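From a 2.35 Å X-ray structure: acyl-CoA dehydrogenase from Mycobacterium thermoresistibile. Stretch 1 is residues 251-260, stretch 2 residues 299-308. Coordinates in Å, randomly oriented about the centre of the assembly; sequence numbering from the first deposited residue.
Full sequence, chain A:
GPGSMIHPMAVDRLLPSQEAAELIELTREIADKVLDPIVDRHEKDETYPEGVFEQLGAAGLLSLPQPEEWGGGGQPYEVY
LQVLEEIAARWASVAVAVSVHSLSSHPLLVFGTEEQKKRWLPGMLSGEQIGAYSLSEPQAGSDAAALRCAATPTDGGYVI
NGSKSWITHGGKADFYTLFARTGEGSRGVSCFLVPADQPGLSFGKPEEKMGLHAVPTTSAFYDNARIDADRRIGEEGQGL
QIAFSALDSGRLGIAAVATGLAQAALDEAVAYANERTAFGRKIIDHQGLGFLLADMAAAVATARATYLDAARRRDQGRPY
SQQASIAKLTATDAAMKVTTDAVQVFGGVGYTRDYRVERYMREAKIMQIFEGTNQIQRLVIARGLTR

Stretch 1 (251-260) RLGIAAVATG
Stretch 2 299-308: AVATARATYL

Helix segments can pack closely without a single hydrogen bond between them. The contact between residues 251-260 and 299-308 of this acyl-CoA dehydrogenase is a compact example. Both stretches are helical throughout, with phi/psi values clustered near -65/-42 apart from G253 at -41/-60, and each belongs to a helix that extends beyond it in both directions. Their N-to-C directions differ by 159°, so the helices run nearly antiparallel, with a signed crossing angle of -159° and a closest axial approach of 9.6 Å. The register is fixed by two pairs one helical turn apart: the CA atoms of A255 and Y307 lie 6.4 Å apart, and those of T259 and A303 6.3 Å. Within each helix the i to i+4 backbone ladder is regular, from A255 N to R251 O at 3.1 Å in the first and from A303 N to A299 O at 3.1 Å in the second.

Two residues dominate the 325 Å² buried between the stretches. T259, whose CA-to-CB bond points toward the partner helix, is a knob seated among V300, A303, R304 and Y307. Its chi1 of -59° (m) directs OG1 back along its own helix, where it donates a hydrogen bond to A255 O at 2.9 Å. The polar end of the knob is thus satisfied internally, and its contacts across the interface are van der Waals in character. T259 OG1 lies 3.7 Å from A303 CB and 3.7 Å from Y307 CD2, the latter approach being at the edge of the ring, near its plane. T259 CG2 is 4.0 Å from R304 CB, 4.3 Å from V300 CG1 and 3.9 Å from Y307 CE2, so both branches touch the tyrosine ring. V300 and R304 both have t chi1 values, -173° and -178°; the R304 chain continues with chi2 168° (t), chi3 -54° (m) and chi4 106°, and its NE and NH2 are hydrogen-bonded elsewhere in the structure.

Y307 covers almost as much surface. Its CA-to-CB bond points toward the first helix, and chi1 of 81° (p) with chi2 of 74° lays the ring alongside the backbone of A256. A256 CA sits over one face, 4.2 Å from the ring centroid of Y307 and only 17° off the normal, a CH-pi contact; A256 CB adds an apolar approach of 4.3 Å to Y307 CZ. At the base of the side chain, Y307 CB meets A255 CB at 4.0 Å. The ring's hydroxyl finds its hydrogen bond elsewhere in the structure.

L252 adds a smaller contact. Its CA-to-CB bond points sideways, but with chi1 -65° (m) and chi2 180° (t) the end of the chain comes nearer, bringing L252 CD2 within 4.2 Å of Y307 O. The general lesson is one of complementarity: T259 fills a hollow formed by V300, A303, R304 and Y307, while the side chain of Y307 packs against A255 and A256.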

ATOM      1  N   ARG A 251      16.551  -4.536  18.466  1.00 49.41           N
ATOM      2  CA  ARG A 251      15.427  -4.316  17.579  1.00 48.37           C
ATOM      3  C   ARG A 251      14.271  -3.570  18.303  1.00 47.63           C
ATOM      4  O   ARG A 251      13.663  -2.699  17.704  1.00 47.24           O
ATOM      5  CB  ARG A 251      14.990  -5.633  16.893  1.00 49.02           C
ATOM      6  CG  ARG A 251      16.059  -6.229  15.956  1.00 48.51           C
ATOM      7  CD  ARG A 251      15.797  -7.718  15.571  1.00 50.44           C
ATOM      8  NE  ARG A 251      16.641  -8.127  14.433  1.00 52.94           N
ATOM      9  CZ  ARG A 251      16.896  -9.388  14.043  1.00 53.57           C
ATOM     10  NH1 ARG A 251      16.375 -10.421  14.681  1.00 50.11           N
ATOM     11  NH2 ARG A 251      17.690  -9.613  12.991  1.00 53.96           N
ATOM     12  N   LEU A 252      14.028  -3.846  19.594  1.00 47.87           N
ATOM     13  CA  LEU A 252      13.037  -3.080  20.423  1.00 47.00           C
ATOM     14  C   LEU A 252      13.422  -1.639  20.742  1.00 46.11           C
ATOM     15  O   LEU A 252      12.574  -0.739  20.660  1.00 45.01           O
ATOM     16  CB  LEU A 252      12.720  -3.773  21.757  1.00 47.63           C
ATOM     17  CG  LEU A 252      12.028  -5.116  21.752  1.00 48.94           C
ATOM     18  CD1 LEU A 252      11.843  -5.577  23.180  1.00 50.89           C
ATOM     19  CD2 LEU A 252      10.669  -5.048  21.015  1.00 50.38           C
ATOM     20  N   GLY A 253      14.675  -1.423  21.151  1.00 46.13           N
ATOM     21  CA  GLY A 253      15.230  -0.067  21.230  1.00 45.48           C
ATOM     22  C   GLY A 253      14.825   0.809  20.040  1.00 44.65           C
ATOM     23  O   GLY A 253      14.165   1.835  20.216  1.00 45.89           O
ATOM     24  N   ILE A 254      15.182   0.389  18.826  1.00 43.45           N
ATOM     25  CA  ILE A 254      14.908   1.153  17.607  1.00 41.81           C
ATOM     26  C   ILE A 254      13.405   1.294  17.265  1.00 40.30           C
ATOM     27  O   ILE A 254      12.989   2.346  16.742  1.00 39.13           O
ATOM     28  CB  ILE A 254      15.691   0.562  16.398  1.00 41.50           C
ATOM     29  CG1 ILE A 254      17.196   0.735  16.623  1.00 43.44           C
ATOM     30  CG2 ILE A 254      15.241   1.182  15.064  1.00 40.50           C
ATOM     31  CD1 ILE A 254      17.684   2.152  16.976  1.00 42.62           C
ATOM     32  N   ALA A 255      12.612   0.254  17.552  1.00 39.57           N
ATOM     33  CA  ALA A 255      11.154   0.363  17.455  1.00 38.86           C
ATOM     34  C   ALA A 255      10.660   1.523  18.307  1.00 38.45           C
ATOM     35  O   ALA A 255       9.835   2.292  17.852  1.00 37.76           O
ATOM     36  CB  ALA A 255      10.472  -0.928  17.865  1.00 38.83           C
ATOM     37  N   ALA A 256      11.206   1.677  19.521  1.00 39.28           N
ATOM     38  CA  ALA A 256      10.793   2.779  20.420  1.00 39.50           C
ATOM     39  C   ALA A 256      11.241   4.138  19.887  1.00 39.52           C
ATOM     40  O   ALA A 256      10.470   5.108  19.971  1.00 39.64           O
ATOM     41  CB  ALA A 256      11.320   2.576  21.836  1.00 40.44           C
ATOM     42  N   VAL A 257      12.472   4.206  19.349  1.00 38.79           N
ATOM     43  CA  VAL A 257      12.990   5.438  18.749  1.00 38.17           C
ATOM     44  C   VAL A 257      12.150   5.882  17.546  1.00 38.18           C
ATOM     45  O   VAL A 257      11.860   7.065  17.408  1.00 39.15           O
ATOM     46  CB  VAL A 257      14.514   5.318  18.362  1.00 38.66           C
ATOM     47  CG1 VAL A 257      14.983   6.529  17.571  1.00 36.18           C
ATOM     48  CG2 VAL A 257      15.388   5.203  19.655  1.00 38.85           C
ATOM     49  N   ALA A 258      11.772   4.945  16.668  1.00 37.82           N
ATOM     50  CA  ALA A 258      11.021   5.304  15.455  1.00 37.51           C
ATOM     51  C   ALA A 258       9.623   5.791  15.818  1.00 37.26           C
ATOM     52  O   ALA A 258       9.101   6.715  15.179  1.00 38.13           O
ATOM     53  CB  ALA A 258      10.943   4.114  14.460  1.00 36.53           C
ATOM     54  N   THR A 259       9.021   5.178  16.840  1.00 37.82           N
ATOM     55  CA  THR A 259       7.671   5.587  17.311  1.00 37.89           C
ATOM     56  C   THR A 259       7.684   7.052  17.811  1.00 38.80           C
ATOM     57  O   THR A 259       6.745   7.815  17.557  1.00 38.62           O
ATOM     58  CB  THR A 259       7.127   4.584  18.387  1.00 38.37           C
ATOM     59  OG1 THR A 259       7.059   3.267  17.813  1.00 36.71           O
ATOM     60  CG2 THR A 259       5.717   4.975  18.935  1.00 36.85           C
ATOM     61  N   GLY A 260       8.757   7.455  18.492  1.00 39.73           N
ATOM     62  CA  GLY A 260       8.815   8.806  19.094  1.00 40.17           C
ATOM     63  C   GLY A 260       9.101   9.866  18.041  1.00 40.97           C
ATOM     64  O   GLY A 260       8.618  10.983  18.151  1.00 40.82           O
ATOM     65  N   ALA A 299      -1.359   4.901  12.651  1.00 36.95           N
ATOM     66  CA  ALA A 299      -0.025   4.332  12.482  1.00 36.57           C
ATOM     67  C   ALA A 299       0.841   4.462  13.751  1.00 36.57           C
ATOM     68  O   ALA A 299       1.482   3.476  14.172  1.00 36.73           O
ATOM     69  CB  ALA A 299       0.692   4.929  11.207  1.00 36.33           C
ATOM     70  N   VAL A 300       0.865   5.651  14.362  1.00 36.17           N
ATOM     71  CA  VAL A 300       1.598   5.837  15.618  1.00 35.60           C
ATOM     72  C   VAL A 300       1.052   4.946  16.760  1.00 36.54           C
ATOM     73  O   VAL A 300       1.836   4.275  17.453  1.00 36.15           O
ATOM     74  CB  VAL A 300       1.670   7.322  16.080  1.00 36.97           C
ATOM     75  CG1 VAL A 300       2.590   7.463  17.317  1.00 38.13           C
ATOM     76  CG2 VAL A 300       2.173   8.258  14.950  1.00 33.31           C
ATOM     77  N   ALA A 301      -0.272   4.892  16.936  1.00 36.37           N
ATOM     78  CA  ALA A 301      -0.834   4.148  18.062  1.00 36.98           C
ATOM     79  C   ALA A 301      -0.513   2.643  17.916  1.00 37.73           C
ATOM     80  O   ALA A 301      -0.124   1.960  18.879  1.00 38.21           O
ATOM     81  CB  ALA A 301      -2.375   4.391  18.181  1.00 37.02           C
ATOM     82  N   THR A 302      -0.698   2.147  16.705  1.00 37.32           N
ATOM     83  CA  THR A 302      -0.407   0.774  16.348  1.00 38.58           C
ATOM     84  C   THR A 302       1.091   0.394  16.579  1.00 38.72           C
ATOM     85  O   THR A 302       1.391  -0.684  17.090  1.00 39.07           O
ATOM     86  CB  THR A 302      -0.792   0.582  14.877  1.00 38.16           C
ATOM     87  OG1 THR A 302      -2.224   0.577  14.787  1.00 41.06           O
ATOM     88  CG2 THR A 302      -0.268  -0.713  14.336  1.00 40.64           C
ATOM     89  N   ALA A 303       2.015   1.277  16.223  1.00 37.94           N
ATOM     90  CA  ALA A 303       3.441   1.018  16.458  1.00 38.14           C
ATOM     91  C   ALA A 303       3.776   0.987  17.965  1.00 39.18           C
ATOM     92  O   ALA A 303       4.538   0.128  18.412  1.00 39.70           O
ATOM     93  CB  ALA A 303       4.288   2.043  15.712  1.00 36.04           C
ATOM     94  N   ARG A 304       3.189   1.906  18.748  1.00 38.92           N
ATOM     95  CA  ARG A 304       3.401   1.926  20.203  1.00 39.38           C
ATOM     96  C   ARG A 304       2.901   0.627  20.872  1.00 39.94           C
ATOM     97  O   ARG A 304       3.642  -0.001  21.640  1.00 40.30           O
ATOM     98  CB  ARG A 304       2.713   3.142  20.846  1.00 39.62           C
ATOM     99  CG  ARG A 304       2.916   3.265  22.384  1.00 42.38           C
ATOM    100  CD  ARG A 304       2.486   4.625  23.014  1.00 41.44           C
ATOM    101  NE  ARG A 304       3.103   5.778  22.373  1.00 44.70           N
ATOM    102  CZ  ARG A 304       2.474   6.618  21.552  1.00 44.85           C
ATOM    103  NH1 ARG A 304       1.182   6.445  21.276  1.00 46.57           N
ATOM    104  NH2 ARG A 304       3.135   7.642  21.016  1.00 43.41           N
ATOM    105  N   ALA A 305       1.664   0.217  20.571  1.00 39.45           N
ATOM    106  CA  ALA A 305       1.101  -1.027  21.137  1.00 40.59           C
ATOM    107  C   ALA A 305       1.877  -2.307  20.783  1.00 40.44           C
ATOM    108  O   ALA A 305       2.010  -3.216  21.601  1.00 40.76           O
ATOM    109  CB  ALA A 305      -0.381  -1.186  20.752  1.00 39.39           C
ATOM    110  N   THR A 306       2.374  -2.369  19.552  1.00 40.39           N
ATOM    111  CA  THR A 306       3.196  -3.485  19.102  1.00 41.07           C
ATOM    112  C   THR A 306       4.544  -3.600  19.867  1.00 41.56           C
ATOM    113  O   THR A 306       4.903  -4.705  20.309  1.00 42.15           O
ATOM    114  CB  THR A 306       3.383  -3.460  17.550  1.00 40.77           C
ATOM    115  OG1 THR A 306       2.094  -3.359  16.923  1.00 39.30           O
ATOM    116  CG2 THR A 306       4.015  -4.724  17.101  1.00 42.95           C
ATOM    117  N   TYR A 307       5.260  -2.496  20.080  1.00 40.44           N
ATOM    118  CA  TYR A 307       6.539  -2.636  20.818  1.00 42.18           C
ATOM    119  C   TYR A 307       6.335  -2.999  22.303  1.00 43.58           C
ATOM    120  O   TYR A 307       7.141  -3.743  22.892  1.00 44.14           O
ATOM    121  CB  TYR A 307       7.580  -1.497  20.570  1.00 41.49           C
ATOM    122  CG  TYR A 307       7.414  -0.185  21.338  1.00 40.68           C
ATOM    123  CD1 TYR A 307       7.717  -0.110  22.699  1.00 43.23           C
ATOM    124  CD2 TYR A 307       7.015   0.978  20.693  1.00 39.21           C
ATOM    125  CE1 TYR A 307       7.571   1.061  23.420  1.00 44.02           C
ATOM    126  CE2 TYR A 307       6.876   2.198  21.404  1.00 38.82           C
ATOM    127  CZ  TYR A 307       7.151   2.223  22.782  1.00 44.10           C
ATOM    128  OH  TYR A 307       7.024   3.374  23.561  1.00 41.63           O
ATOM    129  N   LEU A 308       5.225  -2.531  22.871  1.00 44.11           N
ATOM    130  CA  LEU A 308       4.890  -2.804  24.260  1.00 45.25           C
ATOM    131  C   LEU A 308       4.453  -4.236  24.503  1.00 46.90           C
ATOM    132  O   LEU A 308       4.785  -4.804  25.547  1.00 47.67           O
ATOM    133  CB  LEU A 308       3.834  -1.836  24.768  1.00 45.16           C
ATOM    134  CG  LEU A 308       4.238  -0.366  24.888  1.00 44.31           C
ATOM    135  CD1 LEU A 308       2.971   0.399  25.232  1.00 46.38           C
ATOM    136  CD2 LEU A 308       5.330  -0.191  25.936  1.00 43.18           C
TER